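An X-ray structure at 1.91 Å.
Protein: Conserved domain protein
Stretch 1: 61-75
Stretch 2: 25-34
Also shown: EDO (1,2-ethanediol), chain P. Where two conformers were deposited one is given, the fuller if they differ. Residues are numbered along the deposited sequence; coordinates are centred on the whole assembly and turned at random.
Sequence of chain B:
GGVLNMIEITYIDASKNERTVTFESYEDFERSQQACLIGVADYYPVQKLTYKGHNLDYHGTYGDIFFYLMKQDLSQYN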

# COMPACT_ATOMS: atom_id res chain seq x y z
N THR B 61 2.54 -12.95 -14.46
CA THR B 61 2.18 -11.57 -14.21
C THR B 61 3.31 -10.65 -14.61
O THR B 61 4.46 -11.07 -14.76
CB THR B 61 1.91 -11.31 -12.72
OG1 THR B 61 3.08 -11.66 -11.96
CG2 THR B 61 0.75 -12.12 -12.22
N TYR B 62 2.96 -9.37 -14.75
CA TYR B 62 3.94 -8.35 -15.05
C TYR B 62 4.98 -8.32 -13.94
O TYR B 62 6.15 -8.25 -14.22
CB TYR B 62 3.26 -6.99 -15.18
CG TYR B 62 4.19 -5.86 -15.57
CD1 TYR B 62 5.01 -5.26 -14.61
CD2 TYR B 62 4.25 -5.41 -16.88
CE1 TYR B 62 5.88 -4.25 -14.96
CE2 TYR B 62 5.12 -4.38 -17.23
CZ TYR B 62 5.92 -3.81 -16.25
OH TYR B 62 6.79 -2.80 -16.60
N GLY B 63 4.52 -8.39 -12.70
CA GLY B 63 5.40 -8.32 -11.54
C GLY B 63 6.46 -9.40 -11.48
O GLY B 63 7.51 -9.16 -10.95
N ASP B 64 6.19 -10.56 -12.06
CA ASP B 64 7.15 -11.68 -12.05
C ASP B 64 8.14 -11.69 -13.22
O ASP B 64 9.01 -12.57 -13.30
CB ASP B 64 6.41 -13.01 -12.04
CG ASP B 64 5.87 -13.37 -10.68
OD1 ASP B 64 6.39 -12.85 -9.67
OD2 ASP B 64 4.95 -14.20 -10.62
N ILE B 65 8.03 -10.73 -14.13
CA ILE B 65 8.97 -10.66 -15.26
C ILE B 65 10.41 -10.43 -14.83
O ILE B 65 11.31 -11.10 -15.33
CB ILE B 65 8.60 -9.57 -16.28
CG1 ILE B 65 7.27 -9.90 -16.95
CG2 ILE B 65 9.68 -9.49 -17.36
CD1 ILE B 65 6.74 -8.78 -17.82
N PHE B 66 10.63 -9.51 -13.90
CA PHE B 66 11.98 -9.20 -13.43
C PHE B 66 12.73 -10.46 -12.99
O PHE B 66 13.86 -10.69 -13.39
CB PHE B 66 11.92 -8.17 -12.29
CG PHE B 66 13.26 -7.74 -11.78
CD1 PHE B 66 13.97 -6.73 -12.42
CD2 PHE B 66 13.81 -8.32 -10.65
CE1 PHE B 66 15.21 -6.33 -11.95
CE2 PHE B 66 15.05 -7.92 -10.18
CZ PHE B 66 15.75 -6.92 -10.83
N PHE B 67 12.09 -11.30 -12.18
CA PHE B 67 12.74 -12.51 -11.68
C PHE B 67 12.90 -13.56 -12.77
O PHE B 67 13.94 -14.20 -12.86
CB PHE B 67 11.95 -13.05 -10.49
CG PHE B 67 11.91 -12.09 -9.35
CD1 PHE B 67 13.02 -11.93 -8.53
CD2 PHE B 67 10.81 -11.25 -9.15
CE1 PHE B 67 13.01 -11.02 -7.48
CE2 PHE B 67 10.79 -10.33 -8.11
CZ PHE B 67 11.90 -10.21 -7.28
N TYR B 68 11.87 -13.75 -13.59
CA TYR B 68 11.94 -14.64 -14.75
C TYR B 68 13.16 -14.35 -15.62
O TYR B 68 13.94 -15.25 -15.92
CB TYR B 68 10.66 -14.54 -15.58
CG TYR B 68 10.69 -15.27 -16.92
CD1 TYR B 68 10.41 -16.64 -17.02
CD2 TYR B 68 10.94 -14.57 -18.09
CE1 TYR B 68 10.41 -17.29 -18.25
CE2 TYR B 68 10.93 -15.20 -19.32
CZ TYR B 68 10.68 -16.55 -19.40
OH TYR B 68 10.69 -17.12 -20.65
N LEU B 69 13.31 -13.10 -16.04
CA LEU B 69 14.40 -12.71 -16.94
C LEU B 69 15.76 -12.96 -16.30
O LEU B 69 16.68 -13.39 -16.98
CB LEU B 69 14.28 -11.24 -17.36
CG LEU B 69 13.17 -10.93 -18.36
CD1 LEU B 69 13.16 -9.45 -18.72
CD2 LEU B 69 13.32 -11.77 -19.63
N MSE B 70 15.86 -12.70 -15.01
CA MSE B 70 17.12 -12.83 -14.29
C MSE B 70 17.61 -14.25 -14.25
O MSE B 70 18.79 -14.48 -14.12
CB MSE B 70 16.96 -12.41 -12.84
CG MSE B 70 17.74 -11.15 -12.54
SE MSE B 70 17.46 -10.73 -10.65
CE MSE B 70 16.68 -12.33 -9.83
N LYS B 71 16.68 -15.21 -14.32
CA LYS B 71 17.00 -16.63 -14.22
C LYS B 71 17.20 -17.28 -15.59
O LYS B 71 17.77 -18.35 -15.70
CB LYS B 71 15.89 -17.38 -13.48
CG LYS B 71 15.75 -17.01 -12.01
CD LYS B 71 14.85 -18.01 -11.30
CE LYS B 71 14.22 -17.41 -10.06
NZ LYS B 71 13.88 -18.47 -9.08
N GLN B 72 16.68 -16.63 -16.64
CA GLN B 72 16.86 -17.12 -18.01
C GLN B 72 18.30 -16.94 -18.49
O GLN B 72 18.96 -15.95 -18.18
CB GLN B 72 15.95 -16.37 -18.99
CG GLN B 72 14.47 -16.61 -18.81
CD GLN B 72 14.09 -18.04 -19.07
OE1 GLN B 72 13.66 -18.76 -18.17
NE2 GLN B 72 14.27 -18.48 -20.30
N ASP B 73 18.78 -17.91 -19.27
CA ASP B 73 20.00 -17.73 -20.04
C ASP B 73 19.60 -17.02 -21.32
O ASP B 73 19.04 -17.63 -22.22
CB ASP B 73 20.69 -19.07 -20.35
CG ASP B 73 21.88 -18.92 -21.33
OD1 ASP B 73 22.38 -17.80 -21.51
OD2 ASP B 73 22.31 -19.94 -21.92
N LEU B 74 19.88 -15.72 -21.39
CA LEU B 74 19.51 -14.90 -22.55
C LEU B 74 20.62 -14.82 -23.59
O LEU B 74 20.48 -14.14 -24.62
CB LEU B 74 19.15 -13.49 -22.06
CG LEU B 74 17.99 -13.42 -21.05
CD1 LEU B 74 17.63 -11.98 -20.72
CD2 LEU B 74 16.76 -14.16 -21.56
N SER B 75 21.73 -15.52 -23.36
CA SER B 75 22.85 -15.50 -24.30
C SER B 75 22.46 -15.96 -25.70
O SER B 75 23.10 -15.57 -26.68
CB SER B 75 24.02 -16.36 -23.78
OG SER B 75 23.65 -17.71 -23.70
C1 EDO P . 2.49 -9.84 -8.45
O1 EDO P . 3.15 -10.71 -9.39
C2 EDO P . 3.47 -8.97 -7.66
O2 EDO P . 4.80 -8.97 -8.20
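Stretch 2 (25-34) SYEDFERSQQ

Residues 26–34 of stretch 2 form a helix that continues later in the chain and packs against helix 65–71 at a signed crossing angle of -138°, roughly antiparallel, with the axes 11.4 Å apart at closest approach. In register, F66 lies opposite Q33 (CA–CA 7.5 Å) and L69 opposite Y26 (CA–CA 10.0 Å). S25 caps the helix: its p rotamer (chi1 72°) lets OG accept from D28 N at 3.0 Å, while S25 N donates to D28 OD2 at 3.1 Å.

F29, whose CA-to-CB bond points sideways, reaches stretch 1 through a t rotamer, placing CZ 3.9 Å from I65 CG2 and CE2 3.9 Å from F66 CD1 and 4.1 Å from L69 CD1. Y26, also t, has its CA-to-CB bond directed toward stretch 1; its CE2 lies 3.9 Å from L69 CD1, and its OH reaches water 1 (2.5 Å), which donates to F66 O (2.9 Å). The m chi1 of E30 sets its CG at the edge of the F66 ring, 4.0 Å from F66 CE1; the t chi2 then extends the chain beyond it.

Q33 bends as m,m, bringing OE1 3.3 Å from F66 CB and NE2 3.8 Å from Y62 CE1. No direct hydrogen bond joins the stretches; instead, water 3 donates to both Q33 OE1 (2.8 Å) and G63 O (2.5 Å), and water 2 links Q33 NE2 (2.9 Å) and S32 OG (2.6 Å) to Y62 OH (2.6 Å).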

# COMPACT_ATOMS: atom_id res chain seq x y z
N SER B 25 16.52 -0.04 -23.05
CA SER B 25 17.53 -0.99 -22.59
C SER B 25 17.05 -1.85 -21.42
O SER B 25 16.05 -1.54 -20.75
CB SER B 25 18.81 -0.24 -22.20
OG SER B 25 18.63 0.46 -20.98
N TYR B 26 17.78 -2.92 -21.17
CA TYR B 26 17.55 -3.78 -20.02
C TYR B 26 17.72 -3.00 -18.72
O TYR B 26 16.92 -3.17 -17.79
CB TYR B 26 18.51 -4.97 -20.03
CG TYR B 26 18.07 -6.11 -19.13
CD1 TYR B 26 18.40 -6.13 -17.78
CD2 TYR B 26 17.31 -7.15 -19.63
CE1 TYR B 26 18.00 -7.16 -16.96
CE2 TYR B 26 16.90 -8.20 -18.83
CZ TYR B 26 17.25 -8.20 -17.49
OH TYR B 26 16.84 -9.25 -16.71
N GLU B 27 18.76 -2.16 -18.66
CA GLU B 27 18.97 -1.24 -17.55
C GLU B 27 17.78 -0.30 -17.32
O GLU B 27 17.49 0.02 -16.18
CB GLU B 27 20.24 -0.40 -17.76
N ASP B 28 17.10 0.15 -18.38
CA ASP B 28 15.93 1.02 -18.20
C ASP B 28 14.82 0.23 -17.48
O ASP B 28 14.15 0.76 -16.60
CB ASP B 28 15.37 1.56 -19.52
CG ASP B 28 16.33 2.48 -20.24
OD1 ASP B 28 17.21 3.09 -19.59
OD2 ASP B 28 16.20 2.60 -21.48
N PHE B 29 14.69 -1.04 -17.82
CA PHE B 29 13.70 -1.91 -17.19
C PHE B 29 14.04 -2.13 -15.71
O PHE B 29 13.18 -1.97 -14.83
CB PHE B 29 13.62 -3.23 -17.97
CG PHE B 29 12.78 -4.26 -17.30
CD1 PHE B 29 11.39 -4.09 -17.22
CD2 PHE B 29 13.36 -5.37 -16.72
CE1 PHE B 29 10.61 -5.03 -16.57
CE2 PHE B 29 12.57 -6.32 -16.09
CZ PHE B 29 11.20 -6.14 -16.00
N GLU B 30 15.30 -2.46 -15.44
CA GLU B 30 15.76 -2.65 -14.07
C GLU B 30 15.56 -1.40 -13.22
O GLU B 30 15.08 -1.49 -12.08
CB GLU B 30 17.24 -3.04 -14.05
CG GLU B 30 17.52 -4.42 -14.60
CD GLU B 30 19.00 -4.79 -14.51
OE1 GLU B 30 19.85 -3.97 -14.93
OE2 GLU B 30 19.30 -5.89 -14.00
N ARG B 31 15.91 -0.24 -13.77
CA ARG B 31 15.66 1.03 -13.12
C ARG B 31 14.18 1.19 -12.76
O ARG B 31 13.87 1.64 -11.66
CB ARG B 31 16.07 2.22 -14.00
CG ARG B 31 17.35 2.92 -13.58
CD ARG B 31 17.45 4.32 -14.19
NE ARG B 31 17.54 4.27 -15.65
CZ ARG B 31 18.64 3.95 -16.34
NH1 ARG B 31 19.78 3.65 -15.70
NH2 ARG B 31 18.61 3.93 -17.66
N SER B 32 13.28 0.84 -13.69
CA SER B 32 11.83 0.97 -13.43
C SER B 32 11.38 0.03 -12.30
O SER B 32 10.52 0.39 -11.48
CB SER B 32 10.98 0.73 -14.69
OG SER B 32 10.87 -0.65 -15.02
N GLN B 33 11.98 -1.16 -12.24
CA GLN B 33 11.63 -2.09 -11.16
C GLN B 33 12.09 -1.57 -9.80
O GLN B 33 11.36 -1.72 -8.81
CB GLN B 33 12.16 -3.49 -11.46
CG GLN B 33 11.48 -4.12 -12.67
CD GLN B 33 10.13 -4.71 -12.33
OE1 GLN B 33 10.03 -5.56 -11.45
NE2 GLN B 33 9.09 -4.27 -13.02
N GLN B 34 13.24 -0.91 -9.75
CA GLN B 34 13.74 -0.34 -8.50
C GLN B 34 12.95 0.91 -8.07
O GLN B 34 12.81 1.20 -6.87
CB GLN B 34 15.25 -0.01 -8.62
CG GLN B 34 15.89 0.46 -7.31
CD GLN B 34 17.42 0.48 -7.35
OE1 GLN B 34 18.02 0.48 -8.41
NE2 GLN B 34 18.04 0.51 -6.17
O HOH W 1 15.39 -8.65 -14.76
O HOH W 2 8.69 -2.09 -14.90
O HOH W 3 8.04 -6.89 -10.03